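Local atomic coordinates of glucosamine-6-phosphate deaminase (Thermotoga maritima, PDB entry 1J5X), a protein that belongs to the SIS-domain family of alpha/beta proteins and folds into two separate parallel beta sheets flanked by helices. Residues A[266-271]-A[275-280]; A[248-253]-A[281-286]; A[291-294]-A[300-303]. All blocks are in the same frame, centred on the assembly; numbering follows the deposited sequence.

Contact 1. Residues A[266-271]-A[275-280]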
HETATM    1  N   MSE A 266      -4.421  -4.662  13.259  1.00 21.07           N
HETATM    2  CA  MSE A 266      -4.216  -5.993  12.783  1.00 21.99           C
HETATM    3  C   MSE A 266      -5.132  -6.270  11.583  1.00 21.38           C
HETATM    4  O   MSE A 266      -6.367  -6.125  11.684  1.00 19.16           O
HETATM    5  CB  MSE A 266      -4.532  -6.970  13.921  1.00 21.80           C
HETATM    6  CG  MSE A 266      -4.259  -8.426  13.544  1.00 28.12           C
HETATM    7 SE   MSE A 266      -4.615  -9.642  15.064  1.00 40.30          SE
HETATM    8  CE  MSE A 266      -4.299  -8.434  16.511  1.00 24.74           C
ATOM      9  N   GLN A 267      -4.532  -6.674  10.460  1.00 16.60           N
ATOM     10  CA  GLN A 267      -5.308  -6.990   9.230  1.00 17.04           C
ATOM     11  C   GLN A 267      -5.740  -8.445   9.301  1.00 17.76           C
ATOM     12  O   GLN A 267      -4.911  -9.366   9.168  1.00 17.18           O
ATOM     13  CB  GLN A 267      -4.444  -6.833   8.011  1.00 17.08           C
ATOM     14  CG  GLN A 267      -3.845  -5.414   7.838  1.00 16.65           C
ATOM     15  CD  GLN A 267      -4.865  -4.320   7.533  1.00 21.67           C
ATOM     16  OE1 GLN A 267      -5.937  -4.574   6.973  1.00 20.00           O
ATOM     17  NE2 GLN A 267      -4.513  -3.060   7.869  1.00 17.18           N
ATOM     18  N   LYS A 268      -7.033  -8.686   9.544  1.00 18.70           N
ATOM     19  CA  LYS A 268      -7.506 -10.091   9.632  1.00 17.31           C
ATOM     20  C   LYS A 268      -7.479 -10.821   8.280  1.00 16.39           C
ATOM     21  O   LYS A 268      -7.786 -10.231   7.283  1.00 19.77           O
ATOM     22  CB  LYS A 268      -8.955 -10.114  10.127  1.00 16.42           C
ATOM     23  CG  LYS A 268      -9.149  -9.491  11.529  1.00 17.15           C
ATOM     24  CD  LYS A 268     -10.639  -9.691  12.072  1.00 21.79           C
ATOM     25  CE  LYS A 268     -10.859 -11.166  12.422  1.00 20.08           C
ATOM     26  NZ  LYS A 268     -10.012 -11.616  13.580  1.00 20.86           N
ATOM     27  N   VAL A 269      -7.187 -12.129   8.250  1.00 18.25           N
ATOM     28  CA  VAL A 269      -7.187 -12.845   6.961  1.00 18.60           C
ATOM     29  C   VAL A 269      -8.091 -14.095   7.121  1.00 20.63           C
ATOM     30  O   VAL A 269      -8.295 -14.595   8.254  1.00 20.10           O
ATOM     31  CB  VAL A 269      -5.735 -13.349   6.501  1.00 24.80           C
ATOM     32  CG1 VAL A 269      -4.736 -12.202   6.444  1.00 21.95           C
ATOM     33  CG2 VAL A 269      -5.246 -14.367   7.374  1.00 27.34           C
ATOM     34  N   SER A 270      -8.616 -14.571   6.003  1.00 20.55           N
ATOM     35  CA  SER A 270      -9.557 -15.706   6.012  1.00 21.41           C
ATOM     36  C   SER A 270      -9.074 -16.868   6.833  1.00 20.92           C
ATOM     37  O   SER A 270      -7.959 -17.313   6.677  1.00 20.54           O
ATOM     38  CB  SER A 270      -9.811 -16.228   4.575  1.00 23.34           C
ATOM     39  OG  SER A 270     -10.119 -15.165   3.690  1.00 29.50           O
ATOM     40  N   GLY A 271      -9.958 -17.371   7.681  1.00 24.64           N
ATOM     41  CA  GLY A 271      -9.631 -18.543   8.464  1.00 24.53           C
ATOM     42  C   GLY A 271      -8.802 -18.441   9.734  1.00 27.81           C
ATOM     43  O   GLY A 271      -8.673 -19.461  10.421  1.00 27.51           O
ATOM     44  N   GLN A 275      -6.387 -17.556  15.768  1.00 23.59           N
ATOM     45  CA  GLN A 275      -5.034 -17.109  16.056  1.00 24.11           C
ATOM     46  C   GLN A 275      -4.995 -15.605  16.305  1.00 21.99           C
ATOM     47  O   GLN A 275      -4.235 -15.153  17.153  1.00 24.35           O
ATOM     48  CB  GLN A 275      -4.085 -17.493  14.891  1.00 26.42           C
ATOM     49  CG  GLN A 275      -3.910 -18.980  14.622  1.00 31.77           C
ATOM     50  CD  GLN A 275      -5.194 -19.741  14.187  1.00 38.02           C
ATOM     51  OE1 GLN A 275      -6.042 -19.224  13.421  1.00 38.16           O
ATOM     52  NE2 GLN A 275      -5.324 -20.996  14.660  1.00 37.41           N
ATOM     53  N   GLU A 276      -5.800 -14.833  15.563  1.00 20.48           N
ATOM     54  CA  GLU A 276      -5.822 -13.395  15.671  1.00 20.18           C
ATOM     55  C   GLU A 276      -6.408 -12.966  17.002  1.00 22.89           C
ATOM     56  O   GLU A 276      -5.890 -12.063  17.641  1.00 20.52           O
ATOM     57  CB  GLU A 276      -6.607 -12.747  14.501  1.00 19.65           C
ATOM     58  CG  GLU A 276      -5.841 -12.795  13.166  1.00 22.12           C
ATOM     59  CD  GLU A 276      -6.720 -12.792  11.914  1.00 22.87           C
ATOM     60  OE1 GLU A 276      -7.974 -12.692  12.025  1.00 21.27           O
ATOM     61  OE2 GLU A 276      -6.145 -12.923  10.794  1.00 23.51           O
ATOM     62  N   LYS A 277      -7.477 -13.626  17.418  1.00 23.40           N
ATOM     63  CA  LYS A 277      -8.059 -13.234  18.682  1.00 26.54           C
ATOM     64  C   LYS A 277      -7.113 -13.577  19.839  1.00 23.96           C
ATOM     65  O   LYS A 277      -7.014 -12.803  20.812  1.00 24.04           O
ATOM     66  CB  LYS A 277      -9.441 -13.898  18.829  1.00 28.09           C
ATOM     67  CG  LYS A 277     -10.477 -13.255  17.850  1.00 29.73           C
ATOM     68  CD  LYS A 277     -10.669 -11.777  18.243  1.00 29.68           C
ATOM     69  CE  LYS A 277     -12.016 -11.183  17.855  1.00 34.54           C
ATOM     70  NZ  LYS A 277     -12.086 -10.728  16.473  1.00 30.53           N
ATOM     71  N   ARG A 278      -6.422 -14.707  19.736  1.00 27.61           N
ATOM     72  CA  ARG A 278      -5.488 -15.111  20.779  1.00 28.62           C
ATOM     73  C   ARG A 278      -4.367 -14.074  20.877  1.00 27.97           C
ATOM     74  O   ARG A 278      -3.986 -13.660  21.976  1.00 25.57           O
ATOM     75  CB  ARG A 278      -4.874 -16.463  20.495  1.00 30.41           C
ATOM     76  CG  ARG A 278      -5.787 -17.634  20.644  1.00 41.29           C
ATOM     77  CD  ARG A 278      -4.976 -18.916  20.474  1.00 47.34           C
ATOM     78  NE  ARG A 278      -5.807 -20.117  20.552  1.00 55.38           N
ATOM     79  CZ  ARG A 278      -5.325 -21.361  20.626  1.00 58.74           C
ATOM     80  NH1 ARG A 278      -4.004 -21.574  20.625  1.00 60.62           N
ATOM     81  NH2 ARG A 278      -6.159 -22.398  20.729  1.00 59.95           N
ATOM     82  N   LEU A 279      -3.850 -13.620  19.731  1.00 24.69           N
ATOM     83  CA  LEU A 279      -2.762 -12.624  19.753  1.00 23.53           C
ATOM     84  C   LEU A 279      -3.271 -11.269  20.317  1.00 25.95           C
ATOM     85  O   LEU A 279      -2.588 -10.602  21.081  1.00 23.21           O
ATOM     86  CB  LEU A 279      -2.217 -12.429  18.314  1.00 22.26           C
ATOM     87  CG  LEU A 279      -1.106 -11.392  18.158  1.00 25.49           C
ATOM     88  CD1 LEU A 279       0.054 -11.729  19.135  1.00 23.87           C
ATOM     89  CD2 LEU A 279      -0.648 -11.382  16.649  1.00 23.33           C
ATOM     90  N   ARG A 280      -4.468 -10.865  19.904  1.00 24.26           N
ATOM     91  CA  ARG A 280      -5.069  -9.651  20.398  1.00 26.37           C
ATOM     92  C   ARG A 280      -5.128  -9.683  21.936  1.00 27.95           C
ATOM     93  O   ARG A 280      -4.661  -8.733  22.587  1.00 25.56           O
ATOM     94  CB  ARG A 280      -6.501  -9.509  19.858  1.00 28.37           C
ATOM     95  CG  ARG A 280      -7.275  -8.374  20.509  1.00 29.70           C
ATOM     96  CD  ARG A 280      -8.598  -8.076  19.806  1.00 29.43           C
ATOM     97  NE  ARG A 280      -9.210  -6.896  20.424  1.00 29.90           N
ATOM     98  CZ  ARG A 280      -9.932  -5.974  19.795  1.00 31.33           C
ATOM     99  NH1 ARG A 280     -10.174  -6.039  18.489  1.00 30.96           N
ATOM    100  NH2 ARG A 280     -10.414  -4.955  20.490  1.00 35.04           N
TER
HETATM  101  O   HOH W   1      -9.771 -13.819  10.369  1.00 20.71           O
HETATM  102  O   HOH W   2      -6.447 -20.647  11.322  1.00 45.59           O
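E276 reaches from helix 273-285 to the backbone just past strand 262-267, touching something at every step. Its CB rests against selenomethionine M266, whose SE lies 3.7 Å from E276 CB. The selenium stays close one carbon further on, so the apolar root of the glutamate and the long M266 side chain cross at a slant. M266 runs out with CG anti to the backbone N (chi1 -176°) and then bends at its last torsion, which brings M266 CE to within 4.1 Å of R280 CB. At the carboxyl carbon the neighbour changes: E276 CD approaches K268 CA at 3.6 Å. The contact lies in a beta-alpha-beta unit, strand 262-267, helix 273-285 and strand 289-293, where the chain leaves the first strand and the helix packs back beside it. The two oxygens then divide the work. E276 OE2 accepts the backbone N-H of V269 at 2.9 Å from N, on its syn side and with an angle of 157° at the hydrogen. E276 OE1 takes K268 NZ at 2.8 Å on its anti side, in a salt bridge, and a water gives it a second hydrogen while bonding to V269 O. K268 bends at its last two torsions, which curls the ammonium back beside OE1 and leaves K268 CE only 3.3 Å from E276 OE1. The same ammonium also pairs with E292 and D273, acids that probably ease the approach of K277 NZ to K268 NZ, 3.7 Å apart. K277 NZ is itself bonded to G296 O and paired with E292. A second water joins G271 O to Q275 OE1.

Contact 2. Residues A[248-253]-A[281-286]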
ATOM      1  N   LEU A 248       2.048 -13.087  13.011  1.00 16.92           N
ATOM      2  CA  LEU A 248       2.550 -13.923  14.094  1.00 17.46           C
ATOM      3  C   LEU A 248       4.020 -13.638  14.398  1.00 20.29           C
ATOM      4  O   LEU A 248       4.525 -14.099  15.432  1.00 20.74           O
ATOM      5  CB  LEU A 248       2.364 -15.408  13.730  1.00 17.67           C
ATOM      6  CG  LEU A 248       0.898 -15.745  13.479  1.00 18.31           C
ATOM      7  CD1 LEU A 248       0.753 -17.165  13.114  1.00 20.79           C
ATOM      8  CD2 LEU A 248       0.068 -15.353  14.720  1.00 21.25           C
ATOM      9  N   GLU A 249       4.702 -12.863  13.532  1.00 18.45           N
ATOM     10  CA  GLU A 249       6.134 -12.585  13.776  1.00 17.78           C
ATOM     11  C   GLU A 249       6.268 -11.696  14.972  1.00 18.40           C
ATOM     12  O   GLU A 249       7.331 -11.661  15.591  1.00 17.75           O
ATOM     13  CB  GLU A 249       6.769 -11.829  12.597  1.00 14.80           C
ATOM     14  CG  GLU A 249       7.022 -12.772  11.424  1.00 11.33           C
ATOM     15  CD  GLU A 249       8.151 -13.786  11.740  1.00 15.46           C
ATOM     16  OE1 GLU A 249       9.354 -13.399  11.795  1.00 21.60           O
ATOM     17  OE2 GLU A 249       7.852 -14.954  11.956  1.00 21.69           O
ATOM     18  N   TYR A 250       5.194 -10.957  15.263  1.00 20.26           N
ATOM     19  CA  TYR A 250       5.237  -9.986  16.335  1.00 21.23           C
ATOM     20  C   TYR A 250       5.597 -10.594  17.703  1.00 18.85           C
ATOM     21  O   TYR A 250       6.179  -9.908  18.539  1.00 21.54           O
ATOM     22  CB  TYR A 250       3.911  -9.185  16.393  1.00 22.89           C
ATOM     23  CG  TYR A 250       4.070  -7.903  17.217  1.00 22.80           C
ATOM     24  CD1 TYR A 250       4.945  -6.887  16.799  1.00 21.79           C
ATOM     25  CD2 TYR A 250       3.377  -7.733  18.426  1.00 24.56           C
ATOM     26  CE1 TYR A 250       5.126  -5.757  17.533  1.00 23.63           C
ATOM     27  CE2 TYR A 250       3.556  -6.589  19.199  1.00 26.83           C
ATOM     28  CZ  TYR A 250       4.429  -5.599  18.750  1.00 26.11           C
ATOM     29  OH  TYR A 250       4.635  -4.453  19.454  1.00 24.37           O
ATOM     30  N   ARG A 251       5.329 -11.872  17.920  1.00 19.92           N
ATOM     31  CA  ARG A 251       5.671 -12.462  19.197  1.00 20.20           C
ATOM     32  C   ARG A 251       7.150 -12.747  19.321  1.00 25.03           C
ATOM     33  O   ARG A 251       7.648 -12.900  20.451  1.00 21.30           O
ATOM     34  CB  ARG A 251       5.008 -13.828  19.393  1.00 23.02           C
ATOM     35  CG  ARG A 251       3.460 -13.748  19.631  1.00 21.29           C
ATOM     36  CD  ARG A 251       3.011 -15.135  20.131  1.00 24.93           C
ATOM     37  NE  ARG A 251       1.589 -15.126  20.492  1.00 25.46           N
ATOM     38  CZ  ARG A 251       0.602 -15.501  19.669  1.00 25.36           C
ATOM     39  NH1 ARG A 251       0.861 -15.925  18.419  1.00 24.47           N
ATOM     40  NH2 ARG A 251      -0.661 -15.454  20.103  1.00 22.79           N
ATOM     41  N   HIS A 252       7.838 -12.841  18.168  1.00 21.84           N
ATOM     42  CA  HIS A 252       9.205 -13.286  18.199  1.00 23.32           C
ATOM     43  C   HIS A 252      10.196 -12.206  18.409  1.00 24.76           C
ATOM     44  O   HIS A 252      11.146 -12.019  17.635  1.00 23.35           O
ATOM     45  CB  HIS A 252       9.516 -14.106  16.922  1.00 23.47           C
ATOM     46  CG  HIS A 252       8.576 -15.229  16.692  1.00 18.61           C
ATOM     47  ND1 HIS A 252       8.875 -16.533  17.017  1.00 19.60           N
ATOM     48  CD2 HIS A 252       7.323 -15.247  16.174  1.00 21.09           C
ATOM     49  CE1 HIS A 252       7.858 -17.308  16.699  1.00 22.57           C
ATOM     50  NE2 HIS A 252       6.900 -16.550  16.184  1.00 20.68           N
ATOM     51  N   GLY A 253       9.938 -11.429  19.447  1.00 22.62           N
ATOM     52  CA  GLY A 253      10.840 -10.349  19.771  1.00 21.66           C
ATOM     53  C   GLY A 253      10.294  -8.964  19.817  1.00 22.22           C
ATOM     54  O   GLY A 253      10.418  -8.273  20.857  1.00 22.31           O
ATOM     55  N   LYS A 281      -5.661 -10.768  22.498  1.00 28.64           N
ATOM     56  CA  LYS A 281      -5.805 -10.829  23.970  1.00 32.07           C
ATOM     57  C   LYS A 281      -4.419 -10.768  24.622  1.00 33.19           C
ATOM     58  O   LYS A 281      -4.232 -10.110  25.648  1.00 30.96           O
ATOM     59  CB  LYS A 281      -6.536 -12.112  24.412  1.00 33.99           C
ATOM     60  CG  LYS A 281      -5.864 -13.433  24.010  1.00 38.37           C
ATOM     61  CD  LYS A 281      -4.620 -13.785  24.873  1.00 43.99           C
ATOM     62  CE  LYS A 281      -3.785 -14.961  24.337  1.00 41.54           C
ATOM     63  NZ  LYS A 281      -4.521 -16.242  24.353  1.00 49.66           N
ATOM     64  N   GLU A 282      -3.436 -11.422  23.997  1.00 32.43           N
ATOM     65  CA  GLU A 282      -2.086 -11.410  24.551  1.00 29.26           C
ATOM     66  C   GLU A 282      -1.510  -9.979  24.550  1.00 29.93           C
ATOM     67  O   GLU A 282      -1.058  -9.476  25.591  1.00 28.61           O
ATOM     68  CB  GLU A 282      -1.220 -12.410  23.786  1.00 32.69           C
ATOM     69  CG  GLU A 282       0.226 -12.500  24.294  1.00 33.74           C
ATOM     70  CD  GLU A 282       1.107 -13.358  23.414  1.00 33.40           C
ATOM     71  OE1 GLU A 282       0.692 -14.475  23.075  1.00 35.13           O
ATOM     72  OE2 GLU A 282       2.225 -12.911  23.070  1.00 37.32           O
ATOM     73  N   LEU A 283      -1.570  -9.282  23.424  1.00 25.71           N
ATOM     74  CA  LEU A 283      -1.062  -7.936  23.376  1.00 26.20           C
ATOM     75  C   LEU A 283      -1.825  -7.013  24.331  1.00 28.94           C
ATOM     76  O   LEU A 283      -1.250  -6.088  24.931  1.00 26.34           O
ATOM     77  CB  LEU A 283      -1.155  -7.376  21.955  1.00 25.17           C
ATOM     78  CG  LEU A 283      -0.390  -8.230  20.941  1.00 26.89           C
ATOM     79  CD1 LEU A 283      -0.436  -7.569  19.577  1.00 25.39           C
ATOM     80  CD2 LEU A 283       1.038  -8.438  21.435  1.00 28.87           C
ATOM     81  N   GLU A 284      -3.135  -7.240  24.449  1.00 28.15           N
ATOM     82  CA  GLU A 284      -3.956  -6.410  25.341  1.00 30.26           C
ATOM     83  C   GLU A 284      -3.480  -6.589  26.793  1.00 30.73           C
ATOM     84  O   GLU A 284      -3.397  -5.632  27.557  1.00 33.63           O
ATOM     85  CB  GLU A 284      -5.462  -6.798  25.179  1.00 27.36           C
ATOM     86  CG  GLU A 284      -6.130  -6.069  23.971  1.00 27.32           C
ATOM     87  CD  GLU A 284      -7.563  -6.535  23.650  1.00 27.29           C
ATOM     88  OE1 GLU A 284      -7.949  -7.582  24.149  1.00 32.59           O
ATOM     89  OE2 GLU A 284      -8.267  -5.843  22.876  1.00 30.58           O
ATOM     90  N   SER A 285      -3.142  -7.807  27.153  1.00 29.69           N
ATOM     91  CA  SER A 285      -2.703  -8.071  28.512  1.00 33.58           C
ATOM     92  C   SER A 285      -1.349  -7.450  28.807  1.00 36.59           C
ATOM     93  O   SER A 285      -0.947  -7.370  29.976  1.00 35.52           O
ATOM     94  CB  SER A 285      -2.662  -9.575  28.773  1.00 32.92           C
ATOM     95  OG  SER A 285      -1.502 -10.174  28.196  1.00 35.43           O
ATOM     96  N   LEU A 286      -0.653  -6.987  27.763  1.00 34.79           N
ATOM     97  CA  LEU A 286       0.641  -6.363  27.950  1.00 32.59           C
ATOM     98  C   LEU A 286       0.479  -4.866  27.894  1.00 30.93           C
ATOM     99  O   LEU A 286       1.460  -4.130  28.026  1.00 32.14           O
ATOM    100  CB  LEU A 286       1.613  -6.812  26.842  1.00 34.48           C
ATOM    101  CG  LEU A 286       1.810  -8.324  26.775  1.00 35.48           C
ATOM    102  CD1 LEU A 286       2.744  -8.680  25.606  1.00 33.36           C
ATOM    103  CD2 LEU A 286       2.369  -8.826  28.091  1.00 36.89           C
TER
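E282 OE1 receives the side chain of R251 through a bond of 2.8 Å from R251 NE, nearly straight at 171° about the hydrogen. The oxygen lies in the guanidinium plane, at its edge, and is met on its syn side. The fit is less even from the acid's viewpoint: the two flat groups are turned 47° apart, and NE stands well out of the carboxylate plane. R251 NH2 adds only a weak second bond to the same oxygen, E282 OE1, at 3.4 Å. The pair is therefore a salt bridge resting mainly on NE rather than a symmetrical two-point one. E282 OE2 has a different duty, a salt bridge to K255, and it also passes R251 CG at 3.7 Å. The glutamate gets this far because its chain runs extended from the helix, CG anti to the backbone N (chi1 -179°).

In fold terms the contact ties the last turns of helix 273-285 to a 3-10 segment in the connection between strands 241-245 and 262-267 of the four-stranded parallel sheet. Next to the charged pair, nearer the sheet, is an apolar contact. Y250 offers the edge of its ring to L283, with Y250 CE2 3.8 Å from L283 CD2 and Y250 CD2 4.0 Å from L283 CD1; CD2 of the leucine lies in the ring plane at the edge, and its CD1 sits displaced toward one face. Behind them is the sheet: Y250 packs on H214, V216 and L218 of strand 214-218, while L283 leans on V290 of strand 289-293. S285 turns its hydroxyl back on the preceding turn, S285 OG donating to E282 O at 2.7 Å.

Contact 3. Residues A[291-294]-A[300-303]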
ATOM      1  N   LEU A 291      -6.779  -2.945  17.476  1.00 21.39           N
ATOM      2  CA  LEU A 291      -7.886  -2.713  16.566  1.00 23.93           C
ATOM      3  C   LEU A 291      -7.775  -3.719  15.401  1.00 23.96           C
ATOM      4  O   LEU A 291      -6.696  -3.878  14.793  1.00 23.41           O
ATOM      5  CB  LEU A 291      -7.816  -1.292  16.048  1.00 25.37           C
ATOM      6  CG  LEU A 291      -9.002  -0.775  15.254  1.00 29.53           C
ATOM      7  CD1 LEU A 291      -9.190   0.746  15.511  1.00 32.68           C
ATOM      8  CD2 LEU A 291      -8.726  -1.040  13.775  1.00 33.65           C
ATOM      9  N   GLU A 292      -8.860  -4.448  15.132  1.00 22.65           N
ATOM     10  CA  GLU A 292      -8.824  -5.377  14.001  1.00 25.28           C
ATOM     11  C   GLU A 292      -9.542  -4.830  12.790  1.00 23.46           C
ATOM     12  O   GLU A 292     -10.671  -4.313  12.880  1.00 24.04           O
ATOM     13  CB  GLU A 292      -9.469  -6.717  14.363  1.00 24.54           C
ATOM     14  CG  GLU A 292      -8.683  -7.574  15.316  1.00 27.45           C
ATOM     15  CD  GLU A 292      -9.540  -8.718  15.874  1.00 27.05           C
ATOM     16  OE1 GLU A 292     -10.227  -8.511  16.903  1.00 28.11           O
ATOM     17  OE2 GLU A 292      -9.513  -9.824  15.300  1.00 32.66           O
ATOM     18  N   VAL A 293      -8.910  -4.976  11.627  1.00 22.68           N
ATOM     19  CA  VAL A 293      -9.511  -4.533  10.377  1.00 19.11           C
ATOM     20  C   VAL A 293      -9.911  -5.802   9.648  1.00 20.00           C
ATOM     21  O   VAL A 293      -9.050  -6.623   9.353  1.00 18.51           O
ATOM     22  CB  VAL A 293      -8.471  -3.796   9.474  1.00 19.54           C
ATOM     23  CG1 VAL A 293      -9.081  -3.484   8.084  1.00 16.44           C
ATOM     24  CG2 VAL A 293      -8.003  -2.514  10.218  1.00 21.60           C
ATOM     25  N   GLY A 294     -11.192  -5.944   9.330  1.00 18.51           N
ATOM     26  CA  GLY A 294     -11.648  -7.173   8.651  1.00 17.69           C
ATOM     27  C   GLY A 294     -12.964  -7.674   9.315  1.00 20.94           C
ATOM     28  O   GLY A 294     -13.369  -7.254  10.435  1.00 20.75           O
ATOM     29  N   PRO A 300     -15.153  -3.763   9.807  1.00 25.44           N
ATOM     30  CA  PRO A 300     -15.438  -4.838   8.874  1.00 24.48           C
ATOM     31  C   PRO A 300     -15.108  -4.529   7.446  1.00 24.03           C
ATOM     32  O   PRO A 300     -15.357  -3.426   6.978  1.00 22.90           O
ATOM     33  CB  PRO A 300     -16.961  -5.060   9.026  1.00 25.36           C
ATOM     34  CG  PRO A 300     -17.313  -4.295  10.287  1.00 31.10           C
ATOM     35  CD  PRO A 300     -16.392  -3.104  10.222  1.00 28.23           C
ATOM     36  N   VAL A 301     -14.545  -5.539   6.782  1.00 20.70           N
ATOM     37  CA  VAL A 301     -14.254  -5.507   5.357  1.00 19.48           C
ATOM     38  C   VAL A 301     -13.855  -6.940   5.028  1.00 20.77           C
ATOM     39  O   VAL A 301     -13.353  -7.640   5.928  1.00 20.21           O
ATOM     40  CB  VAL A 301     -13.134  -4.529   5.004  1.00 19.43           C
ATOM     41  CG1 VAL A 301     -11.793  -4.970   5.701  1.00 19.49           C
ATOM     42  CG2 VAL A 301     -12.994  -4.482   3.475  1.00 19.92           C
ATOM     43  N   SER A 302     -14.068  -7.383   3.780  1.00 18.42           N
ATOM     44  CA  SER A 302     -13.732  -8.769   3.402  1.00 20.98           C
ATOM     45  C   SER A 302     -12.324  -9.174   3.839  1.00 20.46           C
ATOM     46  O   SER A 302     -11.389  -8.392   3.695  1.00 21.16           O
ATOM     47  CB  SER A 302     -13.823  -8.931   1.889  1.00 19.95           C
ATOM     48  OG  SER A 302     -13.239 -10.140   1.426  1.00 21.53           O
ATOM     49  N   ASN A 303     -12.168 -10.415   4.284  1.00 16.34           N
ATOM     50  CA  ASN A 303     -10.843 -10.899   4.690  1.00 18.59           C
ATOM     51  C   ASN A 303     -10.134 -11.596   3.539  1.00 18.87           C
ATOM     52  O   ASN A 303      -9.060 -12.211   3.706  1.00 19.99           O
ATOM     53  CB  ASN A 303     -10.939 -11.823   5.905  1.00 20.51           C
ATOM     54  CG  ASN A 303     -11.465 -11.092   7.125  1.00 25.47           C
ATOM     55  OD1 ASN A 303     -11.175  -9.902   7.308  1.00 20.52           O
ATOM     56  ND2 ASN A 303     -12.226 -11.787   7.968  1.00 25.62           N
TER
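G294 meets V301 and N303 just where strand 289-293, an edge strand of the four-stranded parallel sheet, gives way to the loop leading toward helix 313-326. The first shell is made of close atoms without a single conventional hydrogen bond across the two segments. G294 CA lies 3.1 Å from N303 OD1 and 3.2 Å from V301 O, the latter as a CA-H...O contact. A second contact of this type runs the other way, from P300 CA to G294 O at 3.5 Å, and is almost straight, 165° at the hydrogen. With no side chain on G294, the amide oxygen of N303 can settle directly against the main chain. V301 contributes its CG1, set between its own backbone N and carbonyl carbon (chi1 62°); this methyl lies 3.7 Å from G294 CA and 3.9 Å from V293 CG1.

One shell further out, polar bonds hold the loop in this position. E292 N is bonded to D298, E292 also pairs through its backbone with I299, and N303 ND2 reaches E295 O, so the residues of the loop are tied back to the strand and to one another. On the side of helix 184-205, Y192 bonds to P300 O and F196 packs on V301. R311 joins the two segments through separate nitrogens: NH1 bonds to V293 O and NH2 to S302 O.

All three contacts involve the beta-alpha-beta unit 262-293 of the four-stranded parallel sheet; contact 2 adds a loop from before it. Contact 2 brackets contact 1 along the chain, and both use helix 273-285, with centres about 12 Å apart; R251 NH2 bridges them by packing on L279. Contact 3 follows both in sequence, on the strand that comes next after the helix. Its centre is about 9 Å from that of contact 1, the two strands being neighbours in the sheet, where M266 O and V293 N probably form a hydrogen bond. Contacts 2 and 3 do not touch, their centres being about 19 Å apart. The helix is thus held from the loop side by contact 2 and from the sheet side by contact 1, which itself joins contact 3.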